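CG1507-PB, isoform B (Drosophila melanogaster, PDB 5FGO) probably binds purine-rich single-stranded DNA and RNA as a sequence-specific regulator, this chain being its third PUR repeat, which pairs with a second copy. Local coordinates at residues I55-K58 with C59-R62. Residues are numbered along the deposited sequence; the frame is centred on the assembly and turned at random.
Sequences IPEK and CWIR
The indole of W60 folds back from the first turn of helix 60-72 onto the end of strand 49-56, and its atoms trace the contact from CB outward. W60 CB lies 3.6 Å from E57 O, the carbonyl that also accepts the nearly straight bond from W60 N (178° at the hydrogen). With CG anti to its own carbonyl carbon (chi1 -69°), the ring turns back alongside I55-E57. W60 CD1 has P56 O as an oblique neighbour at 3.2 Å, then meets I55 CG2 at 3.8 Å. W60 NE1 donates to I55 O at 3.2 Å; the acceptor lies in the indole plane, although the donor stands well above the carbonyl plane. Over one face, E57 CA makes a CH-pi contact with the five-membered ring, while E57 CG reaches W60 CD2 at 4.0 Å. Shortening this side chain to an alanine would probably leave I55 O without its indole donor and open a gap against E57 CA and CG. Beside the ring, C59 SG packs on I55 CG2 (3.5 Å). Beyond it, R62 NH2 bonds to K58 O at 2.9 Å, and M20 of the second subunit packs on C59 and R62. W60 also touches M40 on strand 37-46. Three N-H donors (W60 N, W60 NE1, R62 NH2) thus bond to backbone carbonyls, consistent with the indole closing this PUR repeat's strand-to-helix turn.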
ATOM      1  N   ILE B  55       6.281   4.651  -0.420  1.00  4.87           N
ATOM      2  CA  ILE B  55       6.701   4.021   0.814  1.00  2.72           C
ATOM      3  C   ILE B  55       8.176   3.779   0.729  1.00  2.73           C
ATOM      4  O   ILE B  55       8.618   3.068  -0.166  1.00  2.63           O
ATOM      5  CB  ILE B  55       6.004   2.683   1.046  1.00  1.32           C
ATOM      6  CG1 ILE B  55       4.500   2.825   0.885  1.00  2.20           C
ATOM      7  CG2 ILE B  55       6.329   2.143   2.408  1.00  1.45           C
ATOM      8  CD1 ILE B  55       3.794   1.523   0.701  1.00  1.73           C
ATOM      9  N   PRO B  56       8.944   4.385   1.640  1.00  3.14           N
ATOM     10  CA  PRO B  56      10.399   4.180   1.700  1.00  3.89           C
ATOM     11  C   PRO B  56      10.670   2.765   2.163  1.00  2.99           C
ATOM     12  O   PRO B  56       9.873   2.266   2.965  1.00  2.21           O
ATOM     13  CB  PRO B  56      10.876   5.183   2.755  1.00  4.78           C
ATOM     14  CG  PRO B  56       9.657   5.969   3.159  1.00  3.87           C
ATOM     15  CD  PRO B  56       8.451   5.196   2.759  1.00  2.33           C
ATOM     16  N   GLU B  57      11.750   2.148   1.680  1.00  3.51           N
ATOM     17  CA  GLU B  57      12.089   0.771   2.033  1.00  2.84           C
ATOM     18  C   GLU B  57      12.166   0.533   3.538  1.00  2.34           C
ATOM     19  O   GLU B  57      11.659  -0.467   4.017  1.00  3.45           O
ATOM     20  CB  GLU B  57      13.416   0.336   1.402  1.00  7.27           C
ATOM     21  CG  GLU B  57      13.605  -1.192   1.467  1.00 11.69           C
ATOM     22  CD  GLU B  57      14.981  -1.696   1.021  1.00 16.06           C
ATOM     23  OE1 GLU B  57      15.850  -0.884   0.624  1.00 12.29           O
ATOM     24  OE2 GLU B  57      15.188  -2.929   1.075  1.00 19.70           O
ATOM     25  N   LYS B  58      12.709   1.477   4.299  1.00  2.72           N
ATOM     26  CA  LYS B  58      12.943   1.254   5.731  1.00  2.16           C
ATOM     27  C   LYS B  58      11.675   0.944   6.522  1.00  4.11           C
ATOM     28  O   LYS B  58      11.739   0.688   7.726  1.00  5.40           O
ATOM     29  CB  LYS B  58      13.632   2.458   6.361  1.00  2.13           C
ATOM     30  CG  LYS B  58      12.767   3.688   6.426  1.00  5.88           C
ATOM     31  CD  LYS B  58      13.448   4.847   7.105  1.00  1.98           C
ATOM     32  CE  LYS B  58      14.431   5.500   6.170  1.00  4.27           C
ATOM     33  NZ  LYS B  58      14.945   6.817   6.686  1.00  3.59           N
ATOM     34  N   CYS B  59      10.517   0.952   5.870  1.00  3.15           N
ATOM     35  CA  CYS B  59       9.306   0.605   6.597  1.00  4.05           C
ATOM     36  C   CYS B  59       8.422  -0.408   5.875  1.00  1.71           C
ATOM     37  O   CYS B  59       7.272  -0.620   6.255  1.00  2.40           O
ATOM     38  CB  CYS B  59       8.531   1.882   6.955  1.00 14.59           C
ATOM     39  SG  CYS B  59       7.769   2.751   5.578  1.00  9.94           S
ATOM     40  N   TRP B  60       8.975  -1.086   4.880  1.00  2.42           N
ATOM     41  CA  TRP B  60       8.221  -2.146   4.183  1.00  4.34           C
ATOM     42  C   TRP B  60       7.743  -3.234   5.165  1.00  3.19           C
ATOM     43  O   TRP B  60       6.613  -3.729   5.042  1.00  1.73           O
ATOM     44  CB  TRP B  60       9.050  -2.793   3.049  1.00  2.47           C
ATOM     45  CG  TRP B  60       9.271  -1.854   1.890  1.00  3.95           C
ATOM     46  CD1 TRP B  60       8.876  -0.547   1.817  1.00  2.24           C
ATOM     47  CD2 TRP B  60       9.868  -2.160   0.620  1.00  2.76           C
ATOM     48  NE1 TRP B  60       9.237  -0.014   0.606  1.00  2.98           N
ATOM     49  CE2 TRP B  60       9.834  -0.983  -0.151  1.00  2.85           C
ATOM     50  CE3 TRP B  60      10.434  -3.310   0.064  1.00  5.22           C
ATOM     51  CZ2 TRP B  60      10.349  -0.917  -1.442  1.00  4.73           C
ATOM     52  CZ3 TRP B  60      10.946  -3.249  -1.231  1.00  3.39           C
ATOM     53  CH2 TRP B  60      10.898  -2.060  -1.967  1.00  4.07           C
ATOM     54  N   ILE B  61       8.595  -3.607   6.125  1.00  1.96           N
ATOM     55  CA  ILE B  61       8.216  -4.629   7.099  1.00  2.23           C
ATOM     56  C   ILE B  61       7.067  -4.169   7.987  1.00  1.48           C
ATOM     57  O   ILE B  61       6.095  -4.906   8.196  1.00  1.58           O
ATOM     58  CB  ILE B  61       9.402  -5.061   7.976  1.00  5.30           C
ATOM     59  CG1 ILE B  61      10.377  -5.903   7.160  1.00  1.40           C
ATOM     60  CG2 ILE B  61       8.914  -5.947   9.124  1.00  2.27           C
ATOM     61  CD1 ILE B  61       9.775  -7.235   6.763  1.00  3.03           C
ATOM     62  N   ARG B  62       7.197  -2.964   8.533  1.00  2.15           N
ATOM     63  CA  ARG B  62       6.134  -2.380   9.355  1.00  3.65           C
ATOM     64  C   ARG B  62       4.800  -2.407   8.605  1.00  2.25           C
ATOM     65  O   ARG B  62       3.764  -2.771   9.171  1.00  2.34           O
ATOM     66  CB  ARG B  62       6.514  -0.945   9.784  1.00  2.76           C
ATOM     67  CG  ARG B  62       7.256  -0.850  11.121  1.00  6.67           C
ATOM     68  CD  ARG B  62       7.778   0.546  11.440  1.00 19.58           C
ATOM     69  NE  ARG B  62       8.976   0.856  10.656  1.00 25.61           N
ATOM     70  CZ  ARG B  62       9.582   2.040  10.626  1.00 18.90           C
ATOM     71  NH1 ARG B  62       9.073   3.077  11.272  1.00  9.73           N
ATOM     72  NH2 ARG B  62      10.678   2.201   9.899  1.00 21.43           N
TER